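Local atomic coordinates of ABC transporter substrate-binding protein (Rhizobium radiobacter, PDB entry 6TFX), a protein that binds the mannityl-opine mannopinic acid as a periplasmic solute-binding protein and probably delivers it to an ABC transporter for import. Residues G329-S337 and M373-L383; C418-A428 and L440-N451. All coordinates share one frame; numbering follows the deposited sequence.

Contact 1: residues G329-S337 and M373-L383; sequences GVTVTMVAS and MIRKDLSPIVL
Ser379 and Val335 carry the one direct hydrogen bond between strand 330-337 and the loop that leads into strand 381-386. Val335 N donates to Ser379 OG at 3.0 Å, and the bond is fairly straight at 163°. Ser379 OG in turn donates to Ile381 O at 2.7 Å, so the hydroxyl acts as acceptor and donor at once and its rotation is fixed. With chi1 at -168°, OG stands anti to the Ser379 backbone N and meets strand 330-337.

Farther on, water takes over. One water accepts from Leu383 N and donates to Val335 O. A second accepts from Ser337 N and donates to Leu383 O. Val335 O also accepts from Trp370.

The apolar contacts flank this polar line. Met334 lays CG against Ile381 CB at 3.8 Å. A bend at chi3 carries its CE on to Leu383 CB at 4.1 Å. Val335 CG1 meets Met373 SD at 3.9 Å, the two side chains crossing at about a right angle. Val332 CG2 touches Pro380 CG at 3.7 Å.

The contact joins the two-stranded parallel sheet 330-337/358-365 to strand 381-386 of the large mixed sheet. The Leu383 side chain is about 7 Å from the bound ligand. The axes of 330-337 and 381-383 run 31° apart and come within 6.6 Å. One serine hydroxyl and two waters bridge the backbones here, which implies that the two strands are joined without direct backbone pairing.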
loop_
_atom_site.group_PDB
_atom_site.type_symbol
_atom_site.label_atom_id
_atom_site.label_comp_id
_atom_site.label_asym_id
_atom_site.label_seq_id
_atom_site.Cartn_x
_atom_site.Cartn_y
_atom_site.Cartn_z
ATOM N N GLY A 329 14.716 -27.566 -18.378
ATOM C CA GLY A 329 14.061 -26.413 -17.772
ATOM C C GLY A 329 13.242 -26.746 -16.532
ATOM O O GLY A 329 13.156 -27.912 -16.114
ATOM N N VAL A 330 12.606 -25.708 -15.979
ATOM C CA VAL A 330 11.778 -25.762 -14.768
ATOM C C VAL A 330 10.366 -25.301 -15.106
ATOM O O VAL A 330 10.189 -24.312 -15.821
ATOM C CB VAL A 330 12.400 -24.864 -13.649
ATOM C CG1 VAL A 330 11.441 -24.654 -12.474
ATOM C CG2 VAL A 330 13.716 -25.457 -13.140
ATOM N N THR A 331 9.360 -26.002 -14.559
ATOM C CA THR A 331 7.976 -25.562 -14.700
ATOM C C THR A 331 7.501 -25.180 -13.310
ATOM O O THR A 331 7.870 -25.839 -12.331
ATOM C CB THR A 331 7.104 -26.661 -15.313
ATOM O OG1 THR A 331 7.071 -27.796 -14.423
ATOM C CG2 THR A 331 7.638 -27.097 -16.689
ATOM N N VAL A 332 6.684 -24.134 -13.221
ATOM C CA VAL A 332 6.184 -23.713 -11.907
ATOM C C VAL A 332 4.803 -23.095 -12.086
ATOM O O VAL A 332 4.565 -22.401 -13.073
ATOM C CB VAL A 332 7.214 -22.733 -11.227
ATOM C CG1 VAL A 332 7.706 -21.640 -12.168
ATOM C CG2 VAL A 332 6.698 -22.149 -9.911
ATOM N N THR A 333 3.907 -23.342 -11.136
ATOM C CA THR A 333 2.568 -22.739 -11.120
ATOM C C THR A 333 2.578 -21.665 -10.027
ATOM O O THR A 333 2.933 -21.947 -8.885
ATOM C CB THR A 333 1.486 -23.781 -10.854
ATOM O OG1 THR A 333 1.377 -24.672 -11.976
ATOM C CG2 THR A 333 0.118 -23.153 -10.557
ATOM N N MET A 334 2.162 -20.456 -10.384
ATOM C CA MET A 334 2.046 -19.343 -9.454
ATOM C C MET A 334 0.587 -18.948 -9.371
ATOM O O MET A 334 -0.097 -18.901 -10.390
ATOM C CB MET A 334 2.765 -18.130 -10.023
ATOM C CG MET A 334 4.197 -18.069 -9.687
ATOM S SD MET A 334 4.844 -16.682 -10.635
ATOM C CE MET A 334 4.147 -15.311 -9.755
ATOM N N VAL A 335 0.122 -18.615 -8.176
ATOM C CA VAL A 335 -1.216 -18.088 -7.987
ATOM C C VAL A 335 -1.044 -16.590 -8.301
ATOM O O VAL A 335 -0.208 -15.911 -7.688
ATOM C CB VAL A 335 -1.736 -18.328 -6.549
ATOM C CG1 VAL A 335 -3.184 -17.887 -6.440
ATOM C CG2 VAL A 335 -1.599 -19.801 -6.150
ATOM N N ALA A 336 -1.799 -16.101 -9.281
ATOM C CA ALA A 336 -1.624 -14.743 -9.786
ATOM C C ALA A 336 -2.870 -13.895 -9.645
ATOM O O ALA A 336 -3.960 -14.333 -10.006
ATOM C CB ALA A 336 -1.190 -14.795 -11.248
ATOM N N SER A 337 -2.715 -12.663 -9.162
ATOM C CA SER A 337 -3.869 -11.774 -9.043
ATOM C C SER A 337 -4.480 -11.391 -10.409
ATOM O O SER A 337 -3.750 -11.175 -11.385
ATOM C CB SER A 337 -3.462 -10.487 -8.337
ATOM O OG SER A 337 -4.522 -9.547 -8.394
ATOM N N MET A 373 -4.961 -15.992 -0.199
ATOM C CA MET A 373 -4.238 -17.215 -0.567
ATOM C C MET A 373 -2.752 -17.104 -0.351
ATOM O O MET A 373 -2.156 -17.998 0.236
ATOM C CB MET A 373 -4.514 -17.615 -2.015
ATOM C CG MET A 373 -5.914 -18.115 -2.218
ATOM S SD MET A 373 -6.095 -18.720 -3.922
ATOM C CE MET A 373 -5.175 -20.195 -3.870
ATOM N N ILE A 374 -2.140 -15.995 -0.776
ATOM C CA ILE A 374 -0.679 -15.881 -0.613
ATOM C C ILE A 374 -0.273 -15.827 0.850
ATOM O O ILE A 374 0.825 -16.253 1.194
ATOM C CB ILE A 374 -0.133 -14.701 -1.436
ATOM C CG1 ILE A 374 -0.747 -13.361 -0.956
ATOM C CG2 ILE A 374 -0.406 -14.948 -2.943
ATOM C CD1 ILE A 374 -0.227 -12.145 -1.763
ATOM N N ARG A 375 -1.172 -15.323 1.711
ATOM C CA ARG A 375 -0.925 -15.228 3.159
ATOM C C ARG A 375 -1.149 -16.581 3.872
ATOM O O ARG A 375 -1.000 -16.665 5.090
ATOM C CB ARG A 375 -1.768 -14.095 3.765
ATOM C CG ARG A 375 -1.168 -12.736 3.394
ATOM C CD ARG A 375 -2.079 -11.618 3.834
ATOM N NE ARG A 375 -1.496 -10.289 3.649
ATOM C CZ ARG A 375 -1.441 -9.651 2.487
ATOM N NH1 ARG A 375 -1.837 -10.258 1.367
ATOM N NH2 ARG A 375 -0.956 -8.409 2.425
ATOM N N LYS A 376 -1.524 -17.629 3.101
ATOM C CA LYS A 376 -1.653 -19.001 3.582
ATOM C C LYS A 376 -0.481 -19.837 2.997
ATOM O O LYS A 376 -0.478 -21.074 3.120
ATOM C CB LYS A 376 -3.003 -19.610 3.186
ATOM C CG LYS A 376 -4.171 -19.045 3.972
ATOM C CD LYS A 376 -5.464 -19.713 3.523
ATOM C CE LYS A 376 -6.666 -19.257 4.317
ATOM N NZ LYS A 376 -7.935 -19.746 3.711
ATOM N N ASP A 377 0.496 -19.161 2.341
ATOM C CA ASP A 377 1.708 -19.776 1.775
ATOM C C ASP A 377 1.351 -20.727 0.633
ATOM O O ASP A 377 2.003 -21.764 0.443
ATOM C CB ASP A 377 2.473 -20.539 2.877
ATOM C CG ASP A 377 3.899 -20.134 3.083
ATOM O OD1 ASP A 377 4.430 -19.364 2.238
ATOM O OD2 ASP A 377 4.506 -20.604 4.079
ATOM N N LEU A 378 0.323 -20.361 -0.136
ATOM C CA LEU A 378 -0.158 -21.254 -1.191
ATOM C C LEU A 378 0.532 -21.081 -2.534
ATOM O O LEU A 378 0.276 -21.891 -3.430
ATOM C CB LEU A 378 -1.684 -21.153 -1.347
ATOM C CG LEU A 378 -2.497 -21.640 -0.134
ATOM C CD1 LEU A 378 -3.967 -21.342 -0.289
ATOM C CD2 LEU A 378 -2.310 -23.142 0.120
ATOM N N SER A 379 1.394 -20.055 -2.687
ATOM C CA SER A 379 2.081 -19.877 -3.977
ATOM C C SER A 379 3.611 -19.982 -3.780
ATOM O O SER A 379 4.137 -19.353 -2.841
ATOM C CB SER A 379 1.739 -18.521 -4.598
ATOM O OG SER A 379 2.168 -18.459 -5.954
ATOM N N PRO A 380 4.339 -20.689 -4.676
ATOM C CA PRO A 380 5.810 -20.813 -4.511
ATOM C C PRO A 380 6.564 -19.524 -4.812
ATOM O O PRO A 380 7.722 -19.360 -4.404
ATOM C CB PRO A 380 6.192 -21.892 -5.524
ATOM C CG PRO A 380 5.129 -21.823 -6.575
ATOM C CD PRO A 380 3.859 -21.508 -5.812
ATOM N N ILE A 381 5.948 -18.656 -5.621
ATOM C CA ILE A 381 6.495 -17.351 -5.971
ATOM C C ILE A 381 5.308 -16.417 -5.899
ATOM O O ILE A 381 4.223 -16.793 -6.305
ATOM C CB ILE A 381 7.111 -17.335 -7.391
ATOM C CG1 ILE A 381 8.252 -18.376 -7.512
ATOM C CG2 ILE A 381 7.655 -15.907 -7.718
ATOM C CD1 ILE A 381 8.707 -18.599 -9.060
ATOM N N VAL A 382 5.518 -15.205 -5.397
ATOM C CA VAL A 382 4.445 -14.220 -5.264
ATOM C C VAL A 382 4.859 -12.936 -5.954
ATOM O O VAL A 382 5.874 -12.347 -5.573
ATOM C CB VAL A 382 4.137 -13.963 -3.748
ATOM C CG1 VAL A 382 3.127 -12.823 -3.581
ATOM C CG2 VAL A 382 3.633 -15.239 -3.044
ATOM N N LEU A 383 4.088 -12.499 -6.954
ATOM C CA LEU A 383 4.354 -11.221 -7.629
ATOM C C LEU A 383 3.493 -10.200 -6.839
ATOM O O LEU A 383 2.254 -10.192 -6.976
ATOM C CB LEU A 383 3.925 -11.301 -9.115
ATOM C CG LEU A 383 3.964 -9.954 -9.856
ATOM C CD1 LEU A 383 5.374 -9.400 -9.895
ATOM C CD2 LEU A 383 3.375 -10.100 -11.253
HETATM O O HOH W 1 1.562 -13.811 -7.612
HETATM O O HOH W 2 0.118 -11.662 -8.756
#

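Contact 2: residues C418-A428 and L440-N451; sequences CNVADKQIEAA and LWKEAQKLIVSN. With MG (magnesium ion), chain G.
Gln424 enters helix 440-450 as a knob, set among Leu440, Glu443, Ala444 and Leu447. Its chain bends at chi2 (77°), which lays the amide over Leu447 CD1, 3.5 Å from OE1. Gln424 NE2 donates to Glu443 OE2 at 3.1 Å. The bond is bent, 139°, and comes from above the carboxylate plane.

Small residues bring the helices close. Ala421 CB faces Ala444 CB at 3.9 Å. Ala428 CB lies over a face of Trp441, 3.6 Å from the centroid of the five-membered ring, in a CH-pi contact. A water in the ring plane accepts from Trp441 NE1 and donates to Ile425 O, linking the ring edge to the first helix. Leu396 of helix 392-400 also touches this ring.

At the other end Val420 CG2 packs on Asn451 ND2 at 3.5 Å. That amide is held by its bond to Leu447 O, 2.8 Å from ND2. Nearby, Cys418 SG binds a magnesium ion and touches Ile448 CG1 at 4.0 Å. Cys453, just past the second helix, also binds the ion.

The axes of 422-428 and 440-450 run 159° apart. Helices 422-430 and 434-450 thus form an antiparallel helical hairpin, with a two-cysteine metal site beside its open end.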
loop_
_atom_site.group_PDB
_atom_site.type_symbol
_atom_site.label_atom_id
_atom_site.label_comp_id
_atom_site.label_asym_id
_atom_site.label_seq_id
_atom_site.Cartn_x
_atom_site.Cartn_y
_atom_site.Cartn_z
ATOM N N CYS A 418 12.510 -15.067 3.811
ATOM C CA CYS A 418 13.862 -14.512 3.940
ATOM C C CYS A 418 14.233 -14.440 5.440
ATOM O O CYS A 418 13.389 -14.091 6.273
ATOM C CB CYS A 418 13.881 -13.127 3.298
ATOM S SG CYS A 418 15.453 -12.228 3.467
ATOM N N ASN A 419 15.499 -14.748 5.775
ATOM C CA ASN A 419 15.994 -14.580 7.142
ATOM C C ASN A 419 17.440 -14.034 7.153
ATOM O O ASN A 419 17.944 -13.664 8.219
ATOM C CB ASN A 419 15.873 -15.874 7.958
ATOM C CG ASN A 419 16.713 -17.040 7.481
ATOM O OD1 ASN A 419 17.358 -17.014 6.424
ATOM N ND2 ASN A 419 16.712 -18.107 8.258
ATOM N N VAL A 420 18.040 -13.882 5.966
ATOM C CA VAL A 420 19.461 -13.531 5.779
ATOM C C VAL A 420 19.864 -12.156 6.325
ATOM O O VAL A 420 21.054 -11.953 6.647
ATOM C CB VAL A 420 19.904 -13.683 4.292
ATOM C CG1 VAL A 420 19.313 -12.598 3.376
ATOM C CG2 VAL A 420 21.432 -13.780 4.163
ATOM N N ALA A 421 18.905 -11.222 6.399
ATOM C CA ALA A 421 19.221 -9.846 6.770
ATOM C C ALA A 421 18.675 -9.425 8.129
ATOM O O ALA A 421 18.664 -8.226 8.436
ATOM C CB ALA A 421 18.694 -8.922 5.676
ATOM N N ASP A 422 18.229 -10.394 8.970
ATOM C CA ASP A 422 17.638 -10.022 10.260
ATOM C C ASP A 422 18.492 -9.126 11.120
ATOM O O ASP A 422 17.993 -8.135 11.642
ATOM C CB ASP A 422 17.288 -11.249 11.084
ATOM C CG ASP A 422 16.052 -11.994 10.657
ATOM O OD1 ASP A 422 15.439 -11.611 9.618
ATOM O OD2 ASP A 422 15.688 -12.948 11.353
ATOM N N LYS A 423 19.782 -9.486 11.298
ATOM C CA LYS A 423 20.646 -8.691 12.171
ATOM C C LYS A 423 20.853 -7.277 11.648
ATOM O O LYS A 423 20.854 -6.336 12.441
ATOM C CB LYS A 423 22.006 -9.388 12.368
ATOM C CG LYS A 423 21.879 -10.790 12.991
ATOM C CD LYS A 423 21.262 -10.808 14.391
ATOM C CE LYS A 423 20.718 -12.173 14.738
ATOM N NZ LYS A 423 20.300 -12.253 16.163
ATOM N N GLN A 424 21.004 -7.113 10.324
ATOM C CA GLN A 424 21.202 -5.775 9.739
ATOM C C GLN A 424 19.940 -4.925 9.868
ATOM O O GLN A 424 20.008 -3.732 10.169
ATOM C CB GLN A 424 21.599 -5.892 8.260
ATOM C CG GLN A 424 23.006 -6.472 8.058
ATOM C CD GLN A 424 23.120 -7.974 8.244
ATOM O OE1 GLN A 424 22.128 -8.704 8.256
ATOM N NE2 GLN A 424 24.349 -8.478 8.362
ATOM N N ILE A 425 18.775 -5.549 9.636
ATOM C CA ILE A 425 17.495 -4.835 9.727
ATOM C C ILE A 425 17.288 -4.359 11.176
ATOM O O ILE A 425 16.951 -3.196 11.405
ATOM C CB ILE A 425 16.348 -5.753 9.228
ATOM C CG1 ILE A 425 16.481 -5.959 7.696
ATOM C CG2 ILE A 425 14.985 -5.128 9.573
ATOM C CD1 ILE A 425 15.558 -7.048 7.111
ATOM N N GLU A 426 17.485 -5.266 12.146
ATOM C CA GLU A 426 17.299 -4.910 13.556
ATOM C C GLU A 426 18.290 -3.839 13.990
ATOM O O GLU A 426 17.894 -2.901 14.692
ATOM C CB GLU A 426 17.483 -6.155 14.415
ATOM C CG GLU A 426 16.359 -7.142 14.225
ATOM C CD GLU A 426 16.586 -8.451 14.961
ATOM O OE1 GLU A 426 17.190 -8.421 16.061
ATOM O OE2 GLU A 426 16.161 -9.507 14.438
ATOM N N ALA A 427 19.580 -3.992 13.621
ATOM C CA ALA A 427 20.591 -2.994 14.037
ATOM C C ALA A 427 20.308 -1.638 13.385
ATOM O O ALA A 427 20.446 -0.612 14.047
ATOM C CB ALA A 427 21.996 -3.453 13.686
ATOM N N ALA A 428 19.870 -1.628 12.111
ATOM C CA ALA A 428 19.602 -0.346 11.430
ATOM C C ALA A 428 18.434 0.387 12.077
ATOM O O ALA A 428 18.437 1.615 12.187
ATOM C CB ALA A 428 19.285 -0.597 9.958
ATOM N N LEU A 440 23.791 0.067 7.117
ATOM C CA LEU A 440 23.141 -1.188 7.579
ATOM C C LEU A 440 21.926 -1.504 6.714
ATOM O O LEU A 440 21.743 -2.667 6.317
ATOM C CB LEU A 440 22.747 -1.110 9.061
ATOM C CG LEU A 440 23.929 -1.135 10.024
ATOM C CD1 LEU A 440 23.562 -0.563 11.384
ATOM C CD2 LEU A 440 24.519 -2.553 10.140
ATOM N N TRP A 441 21.141 -0.464 6.344
ATOM C CA TRP A 441 20.007 -0.707 5.430
ATOM C C TRP A 441 20.515 -1.186 4.077
ATOM O O TRP A 441 19.908 -2.090 3.483
ATOM C CB TRP A 441 19.187 0.561 5.262
ATOM C CG TRP A 441 18.224 0.788 6.396
ATOM C CD1 TRP A 441 17.555 -0.165 7.115
ATOM C CD2 TRP A 441 17.795 2.059 6.914
ATOM N NE1 TRP A 441 16.767 0.435 8.079
ATOM C CE2 TRP A 441 16.862 1.799 7.947
ATOM C CE3 TRP A 441 18.091 3.395 6.593
ATOM C CZ2 TRP A 441 16.258 2.827 8.684
ATOM C CZ3 TRP A 441 17.488 4.416 7.319
ATOM C CH2 TRP A 441 16.576 4.126 8.344
ATOM N N LYS A 442 21.617 -0.589 3.568
ATOM C CA LYS A 442 22.170 -1.022 2.268
ATOM C C LYS A 442 22.716 -2.453 2.349
ATOM O O LYS A 442 22.485 -3.254 1.442
ATOM C CB LYS A 442 23.262 -0.042 1.789
ATOM C CG LYS A 442 22.692 1.337 1.459
ATOM C CD LYS A 442 23.797 2.155 0.785
ATOM C CE LYS A 442 23.294 3.487 0.308
ATOM N NZ LYS A 442 24.406 4.287 -0.301
ATOM N N GLU A 443 23.410 -2.795 3.454
ATOM C CA GLU A 443 23.936 -4.149 3.644
ATOM C C GLU A 443 22.771 -5.167 3.608
ATOM O O GLU A 443 22.900 -6.226 2.970
ATOM C CB GLU A 443 24.710 -4.236 4.957
ATOM C CG GLU A 443 25.348 -5.594 5.222
ATOM C CD GLU A 443 26.067 -5.740 6.556
ATOM O OE1 GLU A 443 26.170 -4.737 7.302
ATOM O OE2 GLU A 443 26.509 -6.869 6.869
ATOM N N ALA A 444 21.628 -4.822 4.231
ATOM C CA ALA A 444 20.456 -5.723 4.210
ATOM C C ALA A 444 19.994 -5.930 2.750
ATOM O O ALA A 444 19.769 -7.061 2.333
ATOM C CB ALA A 444 19.331 -5.128 5.041
ATOM N N GLN A 445 19.894 -4.850 1.965
ATOM C CA GLN A 445 19.447 -4.995 0.567
ATOM C C GLN A 445 20.399 -5.876 -0.242
ATOM O O GLN A 445 19.943 -6.742 -0.986
ATOM C CB GLN A 445 19.293 -3.618 -0.086
ATOM C CG GLN A 445 18.092 -2.860 0.506
ATOM C CD GLN A 445 18.187 -1.376 0.228
ATOM O OE1 GLN A 445 17.947 -0.924 -0.890
ATOM N NE2 GLN A 445 18.555 -0.604 1.252
ATOM N N LYS A 446 21.732 -5.670 -0.079
ATOM C CA LYS A 446 22.737 -6.466 -0.798
ATOM C C LYS A 446 22.596 -7.951 -0.458
ATOM O O LYS A 446 22.715 -8.812 -1.349
ATOM C CB LYS A 446 24.148 -5.981 -0.463
ATOM C CG LYS A 446 24.468 -4.636 -1.106
ATOM C CD LYS A 446 25.946 -4.329 -0.949
ATOM C CE LYS A 446 26.367 -3.137 -1.786
ATOM N NZ LYS A 446 25.817 -1.880 -1.238
ATOM N N LEU A 447 22.327 -8.262 0.824
ATOM C CA LEU A 447 22.179 -9.661 1.228
ATOM C C LEU A 447 20.928 -10.268 0.631
ATOM O O LEU A 447 20.934 -11.437 0.241
ATOM C CB LEU A 447 22.086 -9.757 2.757
ATOM C CG LEU A 447 23.387 -9.474 3.516
ATOM C CD1 LEU A 447 23.113 -9.185 4.984
ATOM C CD2 LEU A 447 24.378 -10.627 3.371
ATOM N N ILE A 448 19.824 -9.501 0.617
ATOM C CA ILE A 448 18.552 -10.065 0.092
ATOM C C ILE A 448 18.668 -10.271 -1.431
ATOM O O ILE A 448 18.215 -11.292 -1.966
ATOM C CB ILE A 448 17.380 -9.121 0.449
ATOM C CG1 ILE A 448 17.236 -8.997 2.004
ATOM C CG2 ILE A 448 16.065 -9.584 -0.230
ATOM C CD1 ILE A 448 16.492 -7.752 2.474
ATOM N N VAL A 449 19.268 -9.294 -2.125
ATOM C CA VAL A 449 19.466 -9.397 -3.572
ATOM C C VAL A 449 20.373 -10.591 -3.907
ATOM O O VAL A 449 20.041 -11.383 -4.809
ATOM C CB VAL A 449 20.075 -8.082 -4.131
ATOM C CG1 VAL A 449 20.594 -8.269 -5.560
ATOM C CG2 VAL A 449 19.042 -6.964 -4.089
ATOM N N SER A 450 21.543 -10.686 -3.233
ATOM C CA SER A 450 22.527 -11.740 -3.563
ATOM C C SER A 450 22.046 -13.140 -3.244
ATOM O O SER A 450 22.433 -14.091 -3.938
ATOM C CB SER A 450 23.871 -11.450 -2.905
ATOM O OG SER A 450 23.774 -11.573 -1.500
ATOM N N ASN A 451 21.181 -13.294 -2.215
ATOM C CA ASN A 451 20.615 -14.622 -1.910
ATOM C C ASN A 451 19.391 -14.882 -2.815
ATOM O O ASN A 451 18.811 -15.977 -2.792
ATOM C CB ASN A 451 20.259 -14.700 -0.432
ATOM C CG ASN A 451 21.511 -14.958 0.360
ATOM O OD1 ASN A 451 21.927 -16.107 0.518
ATOM N ND2 ASN A 451 22.196 -13.895 0.796
HETATM MG MG MG G . 16.283 -13.568 1.999
HETATM O O HOH W 3 15.515 -1.460 9.832
#

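Following the chain from the N terminus, contact 1 comes first. It closes a loop of 35 residues that holds helix 340-353, strand 358-365 and most of helix 367-374. Strand 330-337 pairs with 358-365 in a small parallel sheet, and contact 1 brings this sheet against strand 381-386, an element of the large mixed sheet. The chain then passes through helix 392-400 to contact 2, which closes over 11 residues, most of them the adjoining ends of helices 422-430 and 434-450. The two loops follow in series and neither nests nor crosses. The centres of contact 1 and contact 2 are about 24 Å apart. Helix 434-450 leads into strand 454-467, which belongs to the same mixed sheet as 381-386.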